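Local structure of flavodoxin (Streptococcus pneumoniae serotype 4, 5LJL) at residues 3-8 with 50-55; 21-26 with 138-143; 79-84 with 108-113; 84-89 with 115-120. The protein binds FMN and probably serves as a low-potential electron donor to a number of redox enzymes. One frame throughout, in Å; residues are numbered along the deposited sequence.

Interaction 1 of 4, residues 3-8 with 50-55; sequences ALAKIV and ADIAIV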
loop_
_atom_site.group_PDB
_atom_site.type_symbol
_atom_site.label_atom_id
_atom_site.label_comp_id
_atom_site.label_asym_id
_atom_site.label_seq_id
_atom_site.Cartn_x
_atom_site.Cartn_y
_atom_site.Cartn_z
ATOM N N ALA A 3 -4.683 -6.334 15.698
ATOM C CA ALA A 3 -5.569 -5.533 14.826
ATOM C C ALA A 3 -5.657 -6.330 13.492
ATOM O O ALA A 3 -4.959 -7.336 13.355
ATOM C CB ALA A 3 -4.970 -4.141 14.624
ATOM N N LEU A 4 -6.464 -5.857 12.541
ATOM C CA LEU A 4 -6.579 -6.429 11.186
ATOM C C LEU A 4 -6.031 -5.426 10.127
ATOM O O LEU A 4 -6.487 -4.290 10.104
ATOM C CB LEU A 4 -8.039 -6.728 10.890
ATOM C CG LEU A 4 -8.304 -7.217 9.435
ATOM C CD1 LEU A 4 -7.428 -8.387 9.151
ATOM C CD2 LEU A 4 -9.794 -7.497 9.180
ATOM N N ALA A 5 -4.986 -5.803 9.388
ATOM C CA ALA A 5 -4.427 -4.997 8.284
ATOM C C ALA A 5 -4.804 -5.701 6.950
ATOM O O ALA A 5 -4.658 -6.926 6.840
ATOM C CB ALA A 5 -2.949 -4.898 8.417
ATOM N N LYS A 6 -5.298 -4.931 5.958
ATOM C CA LYS A 6 -5.575 -5.432 4.568
ATOM C C LYS A 6 -4.589 -4.722 3.652
ATOM O O LYS A 6 -4.542 -3.479 3.656
ATOM C CB LYS A 6 -7.016 -5.206 4.196
ATOM C CG LYS A 6 -7.996 -6.179 4.858
ATOM C CD LYS A 6 -9.433 -5.847 4.463
ATOM C CE LYS A 6 -10.523 -6.796 4.953
ATOM N NZ LYS A 6 -10.317 -8.140 4.449
ATOM N N ILE A 7 -3.721 -5.494 3.021
ATOM C CA ILE A 7 -2.740 -4.986 2.060
ATOM C C ILE A 7 -3.199 -5.374 0.659
ATOM O O ILE A 7 -3.437 -6.595 0.384
ATOM C CB ILE A 7 -1.318 -5.574 2.368
ATOM C CG1 ILE A 7 -0.850 -5.221 3.780
ATOM C CG2 ILE A 7 -0.271 -5.182 1.309
ATOM C CD1 ILE A 7 0.455 -5.917 4.187
ATOM N N VAL A 8 -3.351 -4.391 -0.221
ATOM C CA VAL A 8 -3.781 -4.650 -1.609
ATOM C C VAL A 8 -2.652 -4.240 -2.506
ATOM O O VAL A 8 -2.164 -3.096 -2.395
ATOM C CB VAL A 8 -5.092 -3.920 -1.921
ATOM C CG1 VAL A 8 -5.523 -4.208 -3.367
ATOM C CG2 VAL A 8 -6.152 -4.327 -0.914
ATOM N N ALA A 50 -11.294 -3.391 8.029
ATOM C CA ALA A 50 -9.972 -3.444 8.629
ATOM C C ALA A 50 -9.659 -2.243 9.507
ATOM O O ALA A 50 -10.275 -1.198 9.408
ATOM C CB ALA A 50 -8.953 -3.513 7.535
ATOM N N ASP A 51 -8.644 -2.384 10.331
ATOM C CA ASP A 51 -8.129 -1.235 11.118
ATOM C C ASP A 51 -7.075 -0.498 10.328
ATOM O O ASP A 51 -6.925 0.747 10.484
ATOM C CB ASP A 51 -7.541 -1.757 12.398
ATOM C CG ASP A 51 -8.568 -2.548 13.223
ATOM O OD1 ASP A 51 -8.370 -3.782 13.424
ATOM O OD2 ASP A 51 -9.570 -1.942 13.633
ATOM N N ILE A 52 -6.298 -1.233 9.526
ATOM C CA ILE A 52 -5.227 -0.613 8.698
ATOM C C ILE A 52 -5.479 -0.998 7.277
ATOM O O ILE A 52 -5.777 -2.151 6.985
ATOM C CB ILE A 52 -3.826 -1.102 9.112
ATOM C CG1 ILE A 52 -3.441 -0.517 10.501
ATOM C CG2 ILE A 52 -2.750 -0.770 8.056
ATOM C CD1 ILE A 52 -2.329 -1.306 11.142
ATOM N N ALA A 53 -5.427 -0.011 6.399
ATOM C CA ALA A 53 -5.519 -0.174 4.907
ATOM C C ALA A 53 -4.206 0.215 4.237
ATOM O O ALA A 53 -3.799 1.368 4.418
ATOM C CB ALA A 53 -6.640 0.699 4.359
ATOM N N ILE A 54 -3.614 -0.680 3.441
ATOM C CA ILE A 54 -2.339 -0.434 2.751
ATOM C C ILE A 54 -2.513 -0.771 1.257
ATOM O O ILE A 54 -3.073 -1.857 0.910
ATOM C CB ILE A 54 -1.191 -1.227 3.364
ATOM C CG1 ILE A 54 -0.933 -0.826 4.835
ATOM C CG2 ILE A 54 0.076 -1.142 2.532
ATOM C CD1 ILE A 54 -0.177 -1.814 5.623
ATOM N N VAL A 55 -2.017 0.130 0.409
ATOM C CA VAL A 55 -1.859 -0.126 -1.014
ATOM C C VAL A 55 -0.380 -0.175 -1.319
ATOM O O VAL A 55 0.372 0.718 -0.897
ATOM C CB VAL A 55 -2.566 0.910 -1.915
ATOM C CG1 VAL A 55 -2.101 0.832 -3.353
ATOM C CG2 VAL A 55 -4.076 0.762 -1.745
#
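Ile7 and Ile54 lie side by side and point the same way from two adjacent parallel strands, CG1 of Ile7 3.9 Å from CD1 of Ile54. In both, the CG1 branch is anti to the carbonyl carbon (chi1 -59° in Ile7, -62° in Ile54). Ala5 and Ile52 continue the same face, where their CB atoms are 4.0 Å apart and their CA atoms 4.5 Å. The short strand axes diverge by only 13°, and backbone bonds alternate between them: Lys6 N donates to Ile52 O, Ile54 N to Lys6 O, and Val8 N to Ile54 O at 2.8 Å. This end, with Ile7, Val8, Ile54 and Val55 all buried, is the tight part of the contact.

Toward the start of the strands the contact is more polar and nearer to solvent, for Ala3, Leu4, Lys6 and Asp51 are partly exposed. Leu4 O accepts two backbone donors, Asp51 N at 2.9 Å and Ile52 N at 3.1 Å, while the Asp51 carboxylate turns back to take Leu4 N on the anti lone pair of OD1 (3.0 Å). On the other face, CG and CD of Lys6 pass over Ala50 CB, and its ammonium goes on to a salt bridge with Asp35 on the flanking strand.

In the flavodoxin-like parallel sheet, strand 52-56 is the central strand of the five and 4-9 its neighbour, with strand 33-38 bonding to the other edge of 4-9. Helix 15-29 covers Ala5 and Ile7, whereas Phe106 and Phe110 of helix 101-113 lie against Val55 on the opposite face.

Interaction 2 of 4, residues 21-26 with 138-143; sequences DIVADK and QFAEEL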
loop_
_atom_site.group_PDB
_atom_site.type_symbol
_atom_site.label_atom_id
_atom_site.label_comp_id
_atom_site.label_asym_id
_atom_site.label_seq_id
_atom_site.Cartn_x
_atom_site.Cartn_y
_atom_site.Cartn_z
ATOM N N ASP A 21 4.729 -8.170 0.643
ATOM C CA ASP A 21 5.047 -9.316 1.491
ATOM C C ASP A 21 5.985 -9.013 2.657
ATOM O O ASP A 21 5.749 -9.560 3.773
ATOM C CB ASP A 21 5.559 -10.475 0.621
ATOM C CG ASP A 21 4.463 -11.129 -0.203
ATOM O OD1 ASP A 21 3.224 -11.063 0.131
ATOM O OD2 ASP A 21 4.888 -11.776 -1.210
ATOM N N ILE A 22 6.971 -8.146 2.435
ATOM C CA ILE A 22 7.831 -7.702 3.512
ATOM C C ILE A 22 7.028 -6.991 4.605
ATOM O O ILE A 22 7.275 -7.190 5.811
ATOM C CB ILE A 22 8.968 -6.820 2.967
ATOM C CG1 ILE A 22 9.909 -7.661 2.121
ATOM C CG2 ILE A 22 9.701 -5.999 4.027
ATOM C CD1 ILE A 22 10.671 -6.874 1.090
ATOM N N VAL A 23 6.150 -6.078 4.174
ATOM C CA VAL A 23 5.326 -5.358 5.136
ATOM C C VAL A 23 4.393 -6.295 5.901
ATOM O O VAL A 23 4.338 -6.232 7.128
ATOM C CB VAL A 23 4.517 -4.253 4.414
ATOM C CG1 VAL A 23 3.528 -3.600 5.360
ATOM C CG2 VAL A 23 5.480 -3.203 3.795
ATOM N N ALA A 24 3.718 -7.211 5.176
ATOM C CA ALA A 24 2.823 -8.194 5.752
ATOM C C ALA A 24 3.537 -9.031 6.790
ATOM O O ALA A 24 2.971 -9.253 7.834
ATOM C CB ALA A 24 2.290 -9.136 4.704
ATOM N N ASP A 25 4.757 -9.475 6.475
ATOM C CA ASP A 25 5.505 -10.356 7.370
ATOM C C ASP A 25 5.862 -9.649 8.673
ATOM O O ASP A 25 5.752 -10.279 9.776
ATOM C CB ASP A 25 6.681 -10.971 6.668
ATOM C CG ASP A 25 6.256 -12.022 5.644
ATOM O OD1 ASP A 25 5.061 -12.442 5.653
ATOM O OD2 ASP A 25 7.137 -12.392 4.878
ATOM N N LYS A 26 6.231 -8.366 8.613
ATOM C CA LYS A 26 6.571 -7.657 9.873
ATOM C C LYS A 26 5.267 -7.495 10.692
ATOM O O LYS A 26 5.237 -7.723 11.901
ATOM C CB LYS A 26 7.336 -6.366 9.604
ATOM C CG LYS A 26 7.567 -5.465 10.832
ATOM C CD LYS A 26 8.385 -6.140 11.897
ATOM C CE LYS A 26 9.864 -6.322 11.432
ATOM N NZ LYS A 26 10.764 -6.857 12.518
ATOM N N GLN A 138 10.278 -0.314 9.243
ATOM C CA GLN A 138 9.983 0.821 10.101
ATOM C C GLN A 138 8.576 1.367 9.857
ATOM O O GLN A 138 7.855 1.707 10.818
ATOM C CB GLN A 138 11.004 1.911 9.975
ATOM C CG GLN A 138 12.406 1.501 10.439
ATOM C CD GLN A 138 13.416 2.498 9.946
ATOM O OE1 GLN A 138 13.479 2.846 8.773
ATOM N NE2 GLN A 138 14.228 2.966 10.859
ATOM N N PHE A 139 8.186 1.410 8.571
ATOM C CA PHE A 139 6.770 1.738 8.181
ATOM C C PHE A 139 5.765 0.821 8.869
ATOM O O PHE A 139 4.823 1.285 9.482
ATOM C CB PHE A 139 6.743 1.640 6.640
ATOM C CG PHE A 139 5.402 1.663 5.997
ATOM C CD1 PHE A 139 4.821 2.839 5.539
ATOM C CD2 PHE A 139 4.727 0.475 5.780
ATOM C CE1 PHE A 139 3.606 2.799 4.859
ATOM C CE2 PHE A 139 3.515 0.459 5.136
ATOM C CZ PHE A 139 2.952 1.631 4.662
ATOM N N ALA A 140 5.932 -0.511 8.771
ATOM C CA ALA A 140 5.027 -1.450 9.417
ATOM C C ALA A 140 5.009 -1.277 10.921
ATOM O O ALA A 140 3.955 -1.276 11.560
ATOM C CB ALA A 140 5.450 -2.881 9.029
ATOM N N GLU A 141 6.194 -1.065 11.511
ATOM C CA GLU A 141 6.293 -0.941 13.002
ATOM C C GLU A 141 5.572 0.354 13.494
ATOM O O GLU A 141 4.919 0.356 14.562
ATOM C CB GLU A 141 7.767 -0.935 13.428
ATOM C CG GLU A 141 8.450 -2.276 13.241
ATOM C CD GLU A 141 9.931 -2.256 12.986
ATOM O OE1 GLU A 141 10.587 -1.241 13.255
ATOM O OE2 GLU A 141 10.493 -3.340 12.627
ATOM N N GLU A 142 5.644 1.449 12.710
ATOM C CA GLU A 142 4.945 2.686 13.054
ATOM C C GLU A 142 3.422 2.497 12.937
ATOM O O GLU A 142 2.690 2.918 13.803
ATOM C CB GLU A 142 5.469 3.873 12.228
ATOM C CG GLU A 142 4.738 5.168 12.562
ATOM C CD GLU A 142 5.315 6.403 11.959
ATOM O OE1 GLU A 142 6.105 6.252 11.019
ATOM O OE2 GLU A 142 5.040 7.513 12.519
ATOM N N LEU A 143 2.941 1.831 11.878
ATOM C CA LEU A 143 1.508 1.517 11.816
ATOM C C LEU A 143 0.991 0.666 12.961
ATOM O O LEU A 143 -0.099 0.915 13.521
ATOM C CB LEU A 143 1.218 0.811 10.470
ATOM C CG LEU A 143 1.441 1.614 9.176
ATOM C CD1 LEU A 143 1.029 0.740 7.990
ATOM C CD2 LEU A 143 0.704 2.944 9.167
#
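Lys26, Val23 and Ala140 carry most of the contact between these two helices, whose short axes approach to 8.9 Å at a signed crossing angle of -42°. Ala140 sits at the closest point: its CA is 5.8 Å from that of Val23, and its methyl group is small enough to admit side chains from the facing helix. On one side of it Lys26 lays its aliphatic stem across, CG standing 3.8 Å from Ala140 CB. On the other, Val23 brings CG1 to 4.2 Å from the same CB.

Val23 CG1 also reaches the Phe139 ring. A chi1 of 173° sets this methyl anti to the backbone N, and it meets the ring at its edge, lying near the ring plane and 4.1 Å from CE2.

The outer margin is polar. The Lys26 chain is bent at chi2 and chi3 and crosses the extended end of Glu141, meeting OE2 with both its last carbon and its ammonium. CE is in fact the nearer, 3.3 Å from OE2, while the salt bridge from NZ to OE2 measures 3.5 Å; the pair thus has carbon contact as well as charge attraction. Lys26 also touches Glu137, one helical turn before Glu141.

Beneath the helices, Val23 rests on Ile54, and Phe139 on Val122, both residues of the central sheet. Two neighbouring helices, running in roughly the same direction over one face of a parallel sheet, are characteristic of the three-layer alpha-beta-alpha sandwich of flavodoxins.

Interaction 3 of 4, residues 79-84 with 108-113; sequences LNLNGK and RVFVST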
loop_
_atom_site.group_PDB
_atom_site.type_symbol
_atom_site.label_atom_id
_atom_site.label_comp_id
_atom_site.label_asym_id
_atom_site.label_seq_id
_atom_site.Cartn_x
_atom_site.Cartn_y
_atom_site.Cartn_z
ATOM N N LEU A 79 -15.309 5.936 -1.202
ATOM C CA LEU A 79 -15.576 5.408 0.179
ATOM C C LEU A 79 -15.339 6.458 1.252
ATOM O O LEU A 79 -14.574 7.392 1.029
ATOM C CB LEU A 79 -14.614 4.256 0.518
ATOM C CG LEU A 79 -14.707 2.994 -0.333
ATOM C CD1 LEU A 79 -13.724 1.909 0.160
ATOM C CD2 LEU A 79 -16.143 2.460 -0.338
ATOM N N ASN A 80 -15.989 6.305 2.419
ATOM C CA ASN A 80 -15.627 7.097 3.610
ATOM C C ASN A 80 -14.950 6.148 4.581
ATOM O O ASN A 80 -15.506 5.119 4.980
ATOM C CB ASN A 80 -16.826 7.833 4.246
ATOM C CG ASN A 80 -17.332 8.968 3.347
ATOM O OD1 ASN A 80 -16.616 9.983 3.116
ATOM N ND2 ASN A 80 -18.531 8.801 2.792
ATOM N N LEU A 81 -13.674 6.413 4.830
ATOM C CA LEU A 81 -12.827 5.648 5.677
ATOM C C LEU A 81 -12.361 6.436 6.907
ATOM O O LEU A 81 -11.268 6.207 7.446
ATOM C CB LEU A 81 -11.593 5.122 4.890
ATOM C CG LEU A 81 -11.880 4.206 3.680
ATOM C CD1 LEU A 81 -10.587 3.788 2.999
ATOM C CD2 LEU A 81 -12.584 3.023 4.128
ATOM N N ASN A 82 -13.223 7.302 7.433
ATOM C CA ASN A 82 -12.934 7.850 8.772
ATOM C C ASN A 82 -12.691 6.783 9.846
ATOM O O ASN A 82 -13.378 5.733 9.941
ATOM C CB ASN A 82 -14.029 8.840 9.213
ATOM C CG ASN A 82 -14.129 10.037 8.277
ATOM O OD1 ASN A 82 -13.564 11.092 8.561
ATOM N ND2 ASN A 82 -14.757 9.863 7.116
ATOM N N GLY A 83 -11.648 7.011 10.635
ATOM C CA GLY A 83 -11.260 6.049 11.667
ATOM C C GLY A 83 -10.322 4.947 11.229
ATOM O O GLY A 83 -9.989 4.081 12.038
ATOM N N LYS A 84 -9.901 4.949 9.957
ATOM C CA LYS A 84 -8.943 3.951 9.508
ATOM C C LYS A 84 -7.559 4.631 9.397
ATOM O O LYS A 84 -7.488 5.802 9.096
ATOM C CB LYS A 84 -9.314 3.387 8.128
ATOM C CG LYS A 84 -10.774 2.913 7.909
ATOM C CD LYS A 84 -11.112 1.748 8.748
ATOM C CE LYS A 84 -12.535 1.231 8.529
ATOM N NZ LYS A 84 -12.921 0.309 9.624
ATOM N N ARG A 108 -2.998 10.468 -2.014
ATOM C CA ARG A 108 -4.022 11.517 -2.119
ATOM C C ARG A 108 -5.431 10.992 -2.085
ATOM O O ARG A 108 -6.295 11.575 -1.416
ATOM C CB ARG A 108 -3.775 12.378 -3.371
ATOM C CG ARG A 108 -2.494 13.168 -3.298
ATOM C CD ARG A 108 -2.604 14.455 -2.459
ATOM N NE ARG A 108 -1.453 15.375 -2.743
ATOM C CZ ARG A 108 -1.473 16.725 -2.793
ATOM N NH1 ARG A 108 -2.589 17.431 -2.582
ATOM N NH2 ARG A 108 -0.348 17.384 -3.082
ATOM N N VAL A 109 -5.700 9.896 -2.780
ATOM C CA VAL A 109 -7.012 9.306 -2.733
ATOM C C VAL A 109 -7.386 8.840 -1.333
ATOM O O VAL A 109 -8.552 9.046 -0.880
ATOM C CB VAL A 109 -7.264 8.273 -3.875
ATOM C CG1 VAL A 109 -6.682 6.942 -3.548
ATOM C CG2 VAL A 109 -8.772 8.108 -4.082
ATOM N N PHE A 110 -6.430 8.243 -0.595
ATOM C CA PHE A 110 -6.690 7.909 0.799
ATOM C C PHE A 110 -7.021 9.160 1.694
ATOM O O PHE A 110 -8.000 9.112 2.493
ATOM C CB PHE A 110 -5.540 7.134 1.412
ATOM C CG PHE A 110 -5.634 5.638 1.220
ATOM C CD1 PHE A 110 -6.663 4.904 1.797
ATOM C CD2 PHE A 110 -4.578 4.969 0.615
ATOM C CE1 PHE A 110 -6.681 3.529 1.694
ATOM C CE2 PHE A 110 -4.551 3.560 0.571
ATOM C CZ PHE A 110 -5.626 2.848 1.089
ATOM N N VAL A 111 -6.293 10.229 1.482
ATOM C CA VAL A 111 -6.546 11.502 2.220
ATOM C C VAL A 111 -8.036 11.878 1.967
ATOM O O VAL A 111 -8.770 12.233 2.928
ATOM C CB VAL A 111 -5.705 12.656 1.751
ATOM C CG1 VAL A 111 -6.244 13.943 2.391
ATOM C CG2 VAL A 111 -4.254 12.499 2.129
ATOM N N SER A 112 -8.441 11.767 0.704
ATOM C CA SER A 112 -9.820 12.191 0.305
ATOM C C SER A 112 -10.933 11.402 0.990
ATOM O O SER A 112 -12.020 11.942 1.133
ATOM C CB SER A 112 -9.970 12.233 -1.216
ATOM O OG SER A 112 -10.250 10.970 -1.839
ATOM N N THR A 113 -10.690 10.157 1.412
ATOM C CA THR A 113 -11.649 9.304 2.082
ATOM C C THR A 113 -11.839 9.621 3.572
ATOM O O THR A 113 -12.789 9.120 4.189
ATOM C CB THR A 113 -11.256 7.823 2.040
ATOM O OG1 THR A 113 -10.097 7.547 2.880
ATOM C CG2 THR A 113 -11.054 7.312 0.612
#
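The backbone of Leu81 meets the C-terminal part of helix 101-113 through one hydrogen bond, Leu81 N to Thr113 O at 2.9 Å, with the donor 37° above the carbonyl plane. The same carbonyl oxygen receives a CA-H...O contact from Asn80, whose CA is 3.5 Å away, so that two neighbouring residues of the loop approach it.

Thr113 contributes the largest buried surface here. Its CB lies 3.5 Å from Leu79 O, with CG2 beside the same oxygen, while its hydroxyl faces the side chain of Leu81: OG1 is 3.5 Å from Leu81 CB. A chi1 of 70° sets OG1 between the backbone N and the carbonyl carbon, folded back over the helix, where it donates to Phe110 O at 2.6 Å in the carbonyl plane and on a lone pair. Phe110 O also accepts Thr113 N, giving that oxygen two bonds from one residue. Ala115 N pairs with OG1 as well, tying the hydroxyl to the residue just before strand 116-125.

In the flavodoxin-like fold this places the loop that follows helix 67-77 and leads into strand 85-92 against the end of the helix that crosses over to the edge strand. A type II turn from Leu81 to Lys84 then redirects the loop; Gly83 takes a positive phi of 87° in it, and Lys84 N closes it onto Leu81 O.

Deeper in, Leu81 CD1 comes to the edge of the Phe110 ring, 4.1 Å from CE1. Leu76 of the preceding helix packs on Leu81, and Phe110 lies on Ala53 of the sheet.

Interaction 4 of 4, residues 84-89 with 115-120; sequences KIYGVV and AEKGSE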
loop_
_atom_site.group_PDB
_atom_site.type_symbol
_atom_site.label_atom_id
_atom_site.label_comp_id
_atom_site.label_asym_id
_atom_site.label_seq_id
_atom_site.Cartn_x
_atom_site.Cartn_y
_atom_site.Cartn_z
ATOM N N LYS A 84 -9.901 4.949 9.957
ATOM C CA LYS A 84 -8.943 3.951 9.508
ATOM C C LYS A 84 -7.559 4.631 9.397
ATOM O O LYS A 84 -7.488 5.802 9.096
ATOM C CB LYS A 84 -9.314 3.387 8.128
ATOM C CG LYS A 84 -10.774 2.913 7.909
ATOM C CD LYS A 84 -11.112 1.748 8.748
ATOM C CE LYS A 84 -12.535 1.231 8.529
ATOM N NZ LYS A 84 -12.921 0.309 9.624
ATOM N N ILE A 85 -6.513 3.865 9.623
ATOM C CA ILE A 85 -5.101 4.259 9.439
ATOM C C ILE A 85 -4.686 3.700 8.063
ATOM O O ILE A 85 -5.010 2.509 7.745
ATOM C CB ILE A 85 -4.197 3.636 10.528
ATOM C CG1 ILE A 85 -4.670 3.943 11.957
ATOM C CG2 ILE A 85 -2.688 4.018 10.369
ATOM C CD1 ILE A 85 -5.194 5.297 12.148
ATOM N N TYR A 86 -3.949 4.486 7.258
ATOM C CA TYR A 86 -3.484 3.931 5.993
ATOM C C TYR A 86 -1.968 4.147 5.815
ATOM O O TYR A 86 -1.365 4.987 6.452
ATOM C CB TYR A 86 -4.230 4.550 4.792
ATOM C CG TYR A 86 -3.800 5.963 4.411
ATOM C CD1 TYR A 86 -2.784 6.189 3.483
ATOM C CD2 TYR A 86 -4.490 7.063 4.899
ATOM C CE1 TYR A 86 -2.407 7.498 3.122
ATOM C CE2 TYR A 86 -4.141 8.373 4.543
ATOM C CZ TYR A 86 -3.130 8.587 3.626
ATOM O OH TYR A 86 -2.766 9.882 3.311
ATOM N N GLY A 87 -1.437 3.428 4.855
ATOM C CA GLY A 87 -0.129 3.710 4.306
ATOM C C GLY A 87 -0.025 3.235 2.880
ATOM O O GLY A 87 -0.845 2.399 2.408
ATOM N N VAL A 88 0.973 3.760 2.195
ATOM C CA VAL A 88 1.174 3.449 0.769
ATOM C C VAL A 88 2.649 3.194 0.493
ATOM O O VAL A 88 3.538 3.930 0.973
ATOM C CB VAL A 88 0.657 4.547 -0.207
ATOM C CG1 VAL A 88 0.605 4.076 -1.646
ATOM C CG2 VAL A 88 -0.725 4.980 0.204
ATOM N N VAL A 89 2.916 2.109 -0.217
ATOM C CA VAL A 89 4.277 1.791 -0.651
ATOM C C VAL A 89 4.331 1.430 -2.135
ATOM O O VAL A 89 3.288 1.112 -2.723
ATOM C CB VAL A 89 4.851 0.602 0.204
ATOM C CG1 VAL A 89 4.835 0.942 1.677
ATOM C CG2 VAL A 89 4.152 -0.744 -0.155
ATOM N N ALA A 115 -9.473 8.773 5.823
ATOM C CA ALA A 115 -8.483 7.985 6.573
ATOM C C ALA A 115 -7.260 8.809 6.932
ATOM O O ALA A 115 -6.953 9.842 6.276
ATOM C CB ALA A 115 -8.056 6.743 5.745
ATOM N N GLU A 116 -6.553 8.364 7.974
ATOM C CA GLU A 116 -5.326 9.055 8.419
ATOM C C GLU A 116 -4.060 8.308 8.038
ATOM O O GLU A 116 -3.938 7.115 8.370
ATOM C CB GLU A 116 -5.380 9.270 9.946
ATOM C CG GLU A 116 -6.428 10.226 10.450
ATOM C CD GLU A 116 -6.408 10.318 11.986
ATOM O OE1 GLU A 116 -6.355 11.482 12.466
ATOM O OE2 GLU A 116 -6.551 9.274 12.697
ATOM N N LYS A 117 -3.061 9.033 7.477
ATOM C CA LYS A 117 -1.750 8.467 7.103
ATOM C C LYS A 117 -0.982 8.084 8.397
ATOM O O LYS A 117 -0.686 8.958 9.218
ATOM C CB LYS A 117 -0.921 9.470 6.295
ATOM C CG LYS A 117 0.464 8.934 5.940
ATOM C CD LYS A 117 1.347 10.050 5.351
ATOM C CE LYS A 117 0.919 10.369 3.962
ATOM N NZ LYS A 117 1.980 11.029 3.137
ATOM N N GLY A 118 -0.651 6.816 8.585
ATOM C CA GLY A 118 0.056 6.390 9.787
ATOM C C GLY A 118 1.580 6.473 9.724
ATOM O O GLY A 118 2.229 6.304 10.760
ATOM N N SER A 119 2.159 6.542 8.524
ATOM C CA SER A 119 3.612 6.540 8.336
ATOM C C SER A 119 3.929 7.077 6.949
ATOM O O SER A 119 3.103 6.953 6.027
ATOM C CB SER A 119 4.154 5.088 8.527
ATOM O OG SER A 119 5.525 4.994 8.620
ATOM N N GLU A 120 5.116 7.679 6.811
ATOM C CA GLU A 120 5.586 8.240 5.534
ATOM C C GLU A 120 5.560 7.130 4.434
ATOM O O GLU A 120 5.935 5.976 4.683
ATOM C CB GLU A 120 6.967 8.840 5.819
ATOM C CG GLU A 120 7.687 9.550 4.735
ATOM C CD GLU A 120 9.067 10.092 5.200
ATOM O OE1 GLU A 120 9.879 10.295 4.306
ATOM O OE2 GLU A 120 9.361 10.297 6.423
HETATM O O HOH W 1 -8.020 7.143 11.642
HETATM O O HOH W 2 -3.658 11.546 5.817
HETATM O O HOH W 3 1.959 6.102 3.563
#
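The Tyr86 ring lies across the backbone of the facing strand, with Lys117 CA over one face and Ala115 O near the ring plane at the edge. The Lys117 CA-H makes a CH-pi contact, the carbon being 3.7 Å from the ring centroid and 19° off the normal. Phe110 of helix 101-113 stacks with the same tyrosine. A chi1 of 76° puts CG between the backbone N and the carbonyl carbon, and at the rim CD2 is 3.7 Å from Ala115 CB.

Both strands belong to one beta-alpha-beta unit, in which helix 101-113 links strand 85-92 to the sheet's outermost strand, 116-125. They pair in parallel: Glu116 N donates to Lys84 O, Tyr86 N to Glu116 O, and Gly118 N to Tyr86 O. The first and last are nearly straight, whereas Tyr86 N stands above the plane of the Glu116 carbonyl.

On the opposite face of the sheet Ile85 packs directly on the chain. Gly118, lacking a side chain, lets Ile85 CG2 lie 3.7 Å from its CA. Within these residues the direct bonds end at Gly118, and a water then bridges the strands, accepting from Val88 N and donating to Ser119 O.

At the phenol end, Tyr86 OH touches Lys117 CB and is hydrogen-bonded to Asp107, whose other carboxylate oxygen forms a salt bridge with Lys117 NZ. A second water joins the two strands there, donating to Tyr86 OH and accepting from Lys117 N, each at 3.1 Å.

How the interactions relate
Interactions 1 and 4 are strand pairings within one parallel sheet, joined where strand 52-56 bonds to strand 85-92, for instance Ala53 N to Ile85 O at 2.9 Å. Both have direct backbone bonds; interaction 1, the more buried, adds the Asp51 carboxylate, while interaction 4, at the edge strand, adds bridging waters. Interactions 2 and 3 lie on opposite faces of that sheet, their centres about 20 Å apart. Interaction 2 joins two helices by apolar contact and one salt bridge, and its Leu143 packs on Ile54 of interaction 1. Interaction 3, partly exposed, combines a single backbone bond with the packing of Thr113 and Leu81, and shares Lys84 with interaction 4.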